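Local coordinates for protein porin B (Pseudomonas putida, PDB 4GEY) that forms a beta-barrel channel in the outer membrane and probably lets sugars such as glucose cross that membrane, at residues S69-Q81 / H87-S99. The protein carries 2 engineered substitutions. Residues are numbered along the deposited sequence; the frame is centred on the assembly and turned at random.
Sequences SDQFALGAHLDLQ and HDAEFKLAITERS. With BGC (beta-D-glucopyranose), chain B; C8E ((hydroxyethyloxy)tri(ethyloxy)octane), chain I.
In the wall of the porin barrel, segments of strands 66-79 and 89-100 pair as an antiparallel hairpin, with Asp70 facing Ser99 at one end and Asp79 facing Glu90 at the other. The segment axes come within 4.6 Å at 173°, and reciprocal N-H to O=C bonds join five pairs: Asp70 with Ser99, Phe72 with Glu97, Leu74 with Ile95, Ala76 with Leu93 and Leu78 with Phe91. The alternation sorts the side chains: Phe72, Leu74, Ala76, Leu78, Phe91, Leu93 and Ile95 share the face on which a detergent chain lies, consistent with the membrane side of the barrel, whereas Gln71, His77, Lys92 and Arg98 share the sugar side. Here, in a non-hydrogen-bonded pair, Gln71 and Arg98 lie alongside each other. The Gln71 chain runs out extended, CG opposite the main-chain nitrogen (chi1 178°), and carries its amide oxygen to the guanidinium edge. Arg98 grips Gln71 OE1 side-on, NE at 2.8 Å nearly straight (160°), NH2 at 3.2 Å more bent. OE1 stays in the guanidinium plane, and Trp186 NE1 is a further donor to it. The double grip, with Gly124 O on NH1, probably fixes the guanidinium, whose NH2 donates to O3 of the bound glucose; the backbone O of Glu121 and Trp123 and NE of Arg125 also bond the sugar. Farther along this face, the Lys92 chain lies by the Ala76 carbonyl, and its NZ bonds Gln133 OE1 on the adjoining strand. At the turn, Leu80 CB meets Ala89 CB at 3.7 Å, and Gln81 OE1 accepts from Asp88 N at 3.0 Å on a lone pair. Asp79, at the N-cap of helix 80-83, receives at OD1 a weak bond from Gln81 N and a hydrogen bond from Lys82 N.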
loop_
_atom_site.group_PDB
_atom_site.type_symbol
_atom_site.label_atom_id
_atom_site.label_comp_id
_atom_site.label_asym_id
_atom_site.label_seq_id
_atom_site.Cartn_x
_atom_site.Cartn_y
_atom_site.Cartn_z
ATOM N N SER A 69 14.156 7.296 -4.153
ATOM C CA SER A 69 13.107 7.762 -3.282
ATOM C C SER A 69 13.343 7.069 -1.961
ATOM O O SER A 69 13.806 5.932 -1.941
ATOM C CB SER A 69 11.773 7.323 -3.867
ATOM O OG SER A 69 10.782 8.284 -3.619
ATOM N N ASP A 70 13.048 7.736 -0.853
ATOM C CA ASP A 70 13.216 7.094 0.449
ATOM C C ASP A 70 12.236 7.557 1.532
ATOM O O ASP A 70 11.388 8.427 1.302
ATOM C CB ASP A 70 14.674 7.179 0.938
ATOM C CG ASP A 70 15.117 8.602 1.297
ATOM O OD1 ASP A 70 14.294 9.542 1.273
ATOM O OD2 ASP A 70 16.319 8.775 1.617
ATOM N N GLN A 71 12.369 6.973 2.716
ATOM C CA GLN A 71 11.465 7.274 3.818
ATOM C C GLN A 71 12.150 6.997 5.142
ATOM O O GLN A 71 12.823 5.974 5.311
ATOM C CB GLN A 71 10.169 6.457 3.694
ATOM C CG GLN A 71 9.156 6.635 4.822
ATOM C CD GLN A 71 7.971 5.640 4.727
ATOM O OE1 GLN A 71 6.926 5.929 4.122
ATOM N NE2 GLN A 71 8.137 4.472 5.330
ATOM N N PHE A 72 12.011 7.942 6.063
ATOM C CA PHE A 72 12.409 7.738 7.444
ATOM C C PHE A 72 11.134 7.666 8.269
ATOM O O PHE A 72 10.173 8.386 7.997
ATOM C CB PHE A 72 13.271 8.896 7.936
ATOM C CG PHE A 72 14.717 8.812 7.515
ATOM C CD1 PHE A 72 15.653 8.164 8.318
ATOM C CD2 PHE A 72 15.147 9.404 6.329
ATOM C CE1 PHE A 72 16.999 8.095 7.939
ATOM C CE2 PHE A 72 16.477 9.338 5.946
ATOM C CZ PHE A 72 17.407 8.681 6.756
ATOM N N ALA A 73 11.113 6.798 9.270
ATOM C CA ALA A 73 9.942 6.690 10.134
ATOM C C ALA A 73 10.349 6.693 11.609
ATOM O O ALA A 73 11.062 5.806 12.071
ATOM C CB ALA A 73 9.141 5.449 9.783
ATOM N N LEU A 74 9.898 7.704 12.339
ATOM C CA LEU A 74 10.299 7.902 13.725
ATOM C C LEU A 74 9.109 7.507 14.585
ATOM O O LEU A 74 8.013 8.024 14.395
ATOM C CB LEU A 74 10.687 9.372 13.928
ATOM C CG LEU A 74 11.417 9.936 15.150
ATOM C CD1 LEU A 74 10.440 10.416 16.196
ATOM C CD2 LEU A 74 12.353 8.905 15.732
ATOM N N GLY A 75 9.307 6.576 15.514
ATOM C CA GLY A 75 8.184 6.006 16.235
ATOM C C GLY A 75 8.329 5.958 17.743
ATOM O O GLY A 75 9.434 5.852 18.289
ATOM N N ALA A 76 7.199 6.042 18.428
ATOM C CA ALA A 76 7.186 5.886 19.875
ATOM C C ALA A 76 6.011 5.005 20.288
ATOM O O ALA A 76 4.851 5.350 20.069
ATOM C CB ALA A 76 7.111 7.238 20.556
ATOM N N HIS A 77 6.332 3.857 20.873
ATOM C CA HIS A 77 5.344 2.840 21.209
ATOM C C HIS A 77 5.244 2.718 22.719
ATOM O O HIS A 77 6.189 2.289 23.380
ATOM C CB HIS A 77 5.781 1.505 20.629
ATOM C CG HIS A 77 4.680 0.502 20.509
ATOM N ND1 HIS A 77 3.346 0.847 20.580
ATOM C CD2 HIS A 77 4.711 -0.838 20.315
ATOM C CE1 HIS A 77 2.606 -0.236 20.434
ATOM N NE2 HIS A 77 3.409 -1.272 20.271
ATOM N N LEU A 78 4.098 3.090 23.273
ATOM C CA LEU A 78 3.975 3.132 24.721
ATOM C C LEU A 78 3.070 2.043 25.293
ATOM O O LEU A 78 1.911 1.884 24.892
ATOM C CB LEU A 78 3.519 4.513 25.181
ATOM C CG LEU A 78 4.592 5.597 25.336
ATOM C CD1 LEU A 78 5.426 5.790 24.069
ATOM C CD2 LEU A 78 3.927 6.912 25.768
ATOM N N ASP A 79 3.627 1.286 26.228
ATOM C CA ASP A 79 2.862 0.334 27.013
ATOM C C ASP A 79 2.191 1.132 28.139
ATOM O O ASP A 79 2.799 1.368 29.189
ATOM C CB ASP A 79 3.814 -0.728 27.576
ATOM C CG ASP A 79 3.090 -1.867 28.268
ATOM O OD1 ASP A 79 2.118 -1.611 29.007
ATOM O OD2 ASP A 79 3.503 -3.030 28.077
ATOM N N LEU A 80 0.947 1.557 27.923
ATOM C CA LEU A 80 0.269 2.415 28.896
ATOM C C LEU A 80 -0.121 1.695 30.192
ATOM O O LEU A 80 -0.562 2.332 31.158
ATOM C CB LEU A 80 -0.961 3.082 28.282
ATOM C CG LEU A 80 -0.728 4.093 27.165
ATOM C CD1 LEU A 80 -2.061 4.698 26.743
ATOM C CD2 LEU A 80 0.249 5.160 27.597
ATOM N N GLN A 81 0.032 0.376 30.223
ATOM C CA GLN A 81 -0.291 -0.357 31.436
ATOM C C GLN A 81 0.839 -0.209 32.438
ATOM O O GLN A 81 0.592 -0.050 33.634
ATOM C CB GLN A 81 -0.548 -1.834 31.159
ATOM C CG GLN A 81 -1.113 -2.546 32.370
ATOM C CD GLN A 81 -1.267 -4.038 32.164
ATOM O OE1 GLN A 81 -1.972 -4.490 31.250
ATOM N NE2 GLN A 81 -0.603 -4.818 33.014
ATOM N N HIS A 87 -5.040 -0.929 31.965
ATOM C CA HIS A 87 -4.995 -2.349 31.584
ATOM C C HIS A 87 -5.096 -2.575 30.069
ATOM O O HIS A 87 -5.978 -2.013 29.412
ATOM C CB HIS A 87 -6.045 -3.170 32.354
ATOM C CG HIS A 87 -5.889 -4.657 32.191
ATOM N ND1 HIS A 87 -6.849 -5.445 31.590
ATOM C CD2 HIS A 87 -4.880 -5.493 32.533
ATOM C CE1 HIS A 87 -6.439 -6.703 31.574
ATOM N NE2 HIS A 87 -5.245 -6.758 32.139
ATOM N N ASP A 88 -4.222 -3.448 29.557
ATOM C CA ASP A 88 -3.765 -3.430 28.159
ATOM C C ASP A 88 -4.214 -2.238 27.337
ATOM O O ASP A 88 -5.201 -2.289 26.612
ATOM C CB ASP A 88 -3.979 -4.744 27.392
ATOM C CG ASP A 88 -4.925 -5.681 28.074
ATOM O OD1 ASP A 88 -5.864 -5.203 28.736
ATOM O OD2 ASP A 88 -4.733 -6.905 27.926
ATOM N N ALA A 89 -3.472 -1.155 27.497
ATOM C CA ALA A 89 -3.627 0.023 26.679
ATOM C C ALA A 89 -2.285 0.270 26.007
ATOM O O ALA A 89 -1.246 -0.116 26.535
ATOM C CB ALA A 89 -4.031 1.212 27.534
ATOM N N GLU A 90 -2.317 0.889 24.834
ATOM C CA GLU A 90 -1.115 1.184 24.065
ATOM C C GLU A 90 -1.285 2.534 23.404
ATOM O O GLU A 90 -2.379 2.864 22.946
ATOM C CB GLU A 90 -0.890 0.145 22.962
ATOM C CG GLU A 90 -0.917 -1.296 23.413
ATOM C CD GLU A 90 -0.790 -2.263 22.256
ATOM O OE1 GLU A 90 -0.347 -1.835 21.164
ATOM O OE2 GLU A 90 -1.137 -3.450 22.438
ATOM N N PHE A 91 -0.206 3.311 23.356
ATOM C CA PHE A 91 -0.180 4.527 22.555
ATOM C C PHE A 91 0.909 4.405 21.510
ATOM O O PHE A 91 1.979 3.846 21.774
ATOM C CB PHE A 91 0.068 5.766 23.419
ATOM C CG PHE A 91 0.178 7.046 22.627
ATOM C CD1 PHE A 91 -0.963 7.737 22.237
ATOM C CD2 PHE A 91 1.418 7.556 22.275
ATOM C CE1 PHE A 91 -0.868 8.911 21.509
ATOM C CE2 PHE A 91 1.521 8.723 21.552
ATOM C CZ PHE A 91 0.376 9.404 21.166
ATOM N N LYS A 92 0.647 4.937 20.325
ATOM C CA LYS A 92 1.656 4.912 19.276
ATOM C C LYS A 92 1.772 6.245 18.561
ATOM O O LYS A 92 0.785 6.784 18.074
ATOM C CB LYS A 92 1.361 3.808 18.276
ATOM C CG LYS A 92 2.342 3.769 17.134
ATOM C CD LYS A 92 3.750 3.496 17.623
ATOM C CE LYS A 92 4.722 3.453 16.452
ATOM N NZ LYS A 92 4.350 2.401 15.483
ATOM N N LEU A 93 2.984 6.780 18.513
ATOM C CA LEU A 93 3.251 7.987 17.746
ATOM C C LEU A 93 4.236 7.658 16.619
ATOM O O LEU A 93 5.300 7.079 16.860
ATOM C CB LEU A 93 3.777 9.102 18.662
ATOM C CG LEU A 93 4.326 10.385 18.031
ATOM C CD1 LEU A 93 3.452 10.901 16.894
ATOM C CD2 LEU A 93 4.517 11.468 19.083
ATOM N N ALA A 94 3.863 8.001 15.387
ATOM C CA ALA A 94 4.757 7.812 14.251
ATOM C C ALA A 94 4.790 9.037 13.363
ATOM O O ALA A 94 3.748 9.561 12.981
ATOM C CB ALA A 94 4.367 6.596 13.441
ATOM N N ILE A 95 6.006 9.474 13.039
ATOM C CA ILE A 95 6.236 10.593 12.143
ATOM C C ILE A 95 7.100 10.119 10.977
ATOM O O ILE A 95 8.043 9.362 11.169
ATOM C CB ILE A 95 6.916 11.744 12.892
ATOM C CG1 ILE A 95 5.994 12.247 14.003
ATOM C CG2 ILE A 95 7.222 12.876 11.955
ATOM C CD1 ILE A 95 6.416 13.565 14.598
ATOM N N THR A 96 6.769 10.533 9.760
ATOM C CA THR A 96 7.572 10.134 8.608
ATOM C C THR A 96 8.020 11.351 7.812
ATOM O O THR A 96 7.364 12.393 7.839
ATOM C CB THR A 96 6.825 9.131 7.666
ATOM O OG1 THR A 96 5.607 9.708 7.178
ATOM C CG2 THR A 96 6.490 7.846 8.393
ATOM N N GLU A 97 9.166 11.235 7.149
ATOM C CA GLU A 97 9.499 12.140 6.060
ATOM C C GLU A 97 10.010 11.310 4.896
ATOM O O GLU A 97 10.727 10.327 5.083
ATOM C CB GLU A 97 10.491 13.238 6.456
ATOM C CG GLU A 97 11.954 12.839 6.375
ATOM C CD GLU A 97 12.805 13.850 5.618
ATOM O OE1 GLU A 97 12.446 14.181 4.465
ATOM O OE2 GLU A 97 13.835 14.306 6.175
ATOM N N ARG A 98 9.594 11.700 3.698
ATOM C CA ARG A 98 9.942 11.002 2.478
ATOM C C ARG A 98 10.647 11.982 1.558
ATOM O O ARG A 98 10.375 13.168 1.606
ATOM C CB ARG A 98 8.663 10.518 1.802
ATOM C CG ARG A 98 7.927 9.423 2.545
ATOM C CD ARG A 98 6.651 9.088 1.820
ATOM N NE ARG A 98 6.197 7.733 2.087
ATOM C CZ ARG A 98 5.359 7.072 1.300
ATOM N NH1 ARG A 98 4.909 7.647 0.195
ATOM N NH2 ARG A 98 4.988 5.837 1.603
ATOM N N SER A 99 11.544 11.484 0.712
ATOM C CA SER A 99 12.283 12.331 -0.221
ATOM C C SER A 99 12.487 11.609 -1.531
ATOM O O SER A 99 12.575 10.381 -1.561
ATOM C CB SER A 99 13.655 12.675 0.347
ATOM O OG SER A 99 13.660 13.978 0.881
HETATM C C2 BGC B . 3.225 5.357 -1.411
HETATM C C3 BGC B . 3.076 4.174 -0.680
HETATM C C4 BGC B . 1.908 4.210 0.197
HETATM C C5 BGC B . 0.583 4.541 -0.556
HETATM C C6 BGC B . -0.480 4.817 0.240
HETATM C C1 BGC B . 2.094 5.619 -2.262
HETATM O O1 BGC B . 2.321 6.807 -2.934
HETATM O O2 BGC B . 4.437 5.256 -2.229
HETATM O O3 BGC B . 4.303 3.946 0.095
HETATM O O4 BGC B . 1.817 2.988 0.872
HETATM O O5 BGC B . 0.896 5.735 -1.454
HETATM O O6 BGC B . -0.592 6.068 0.832
HETATM C C2 C8E I . 16.651 13.201 3.279
HETATM C C3 C8E I . 16.988 12.521 1.954
HETATM C C4 C8E I . 18.347 12.959 1.401
HETATM C C5 C8E I . 19.168 11.751 0.947
HETATM C C6 C8E I . 20.125 11.276 2.038
HETATM C C7 C8E I . 20.011 9.771 2.285
HETATM C C8 C8E I . 20.929 9.314 3.419
HETATM O O9 C8E I . 20.384 8.230 4.154
HETATM C C10 C8E I . 20.978 6.967 3.888
HETATM C C11 C8E I . 20.567 5.952 4.967
HETATM O O12 C8E I . 20.982 4.625 4.664
HETATM C C13 C8E I . 20.931 3.740 5.776
HETATM C C14 C8E I . 21.846 2.526 5.592
#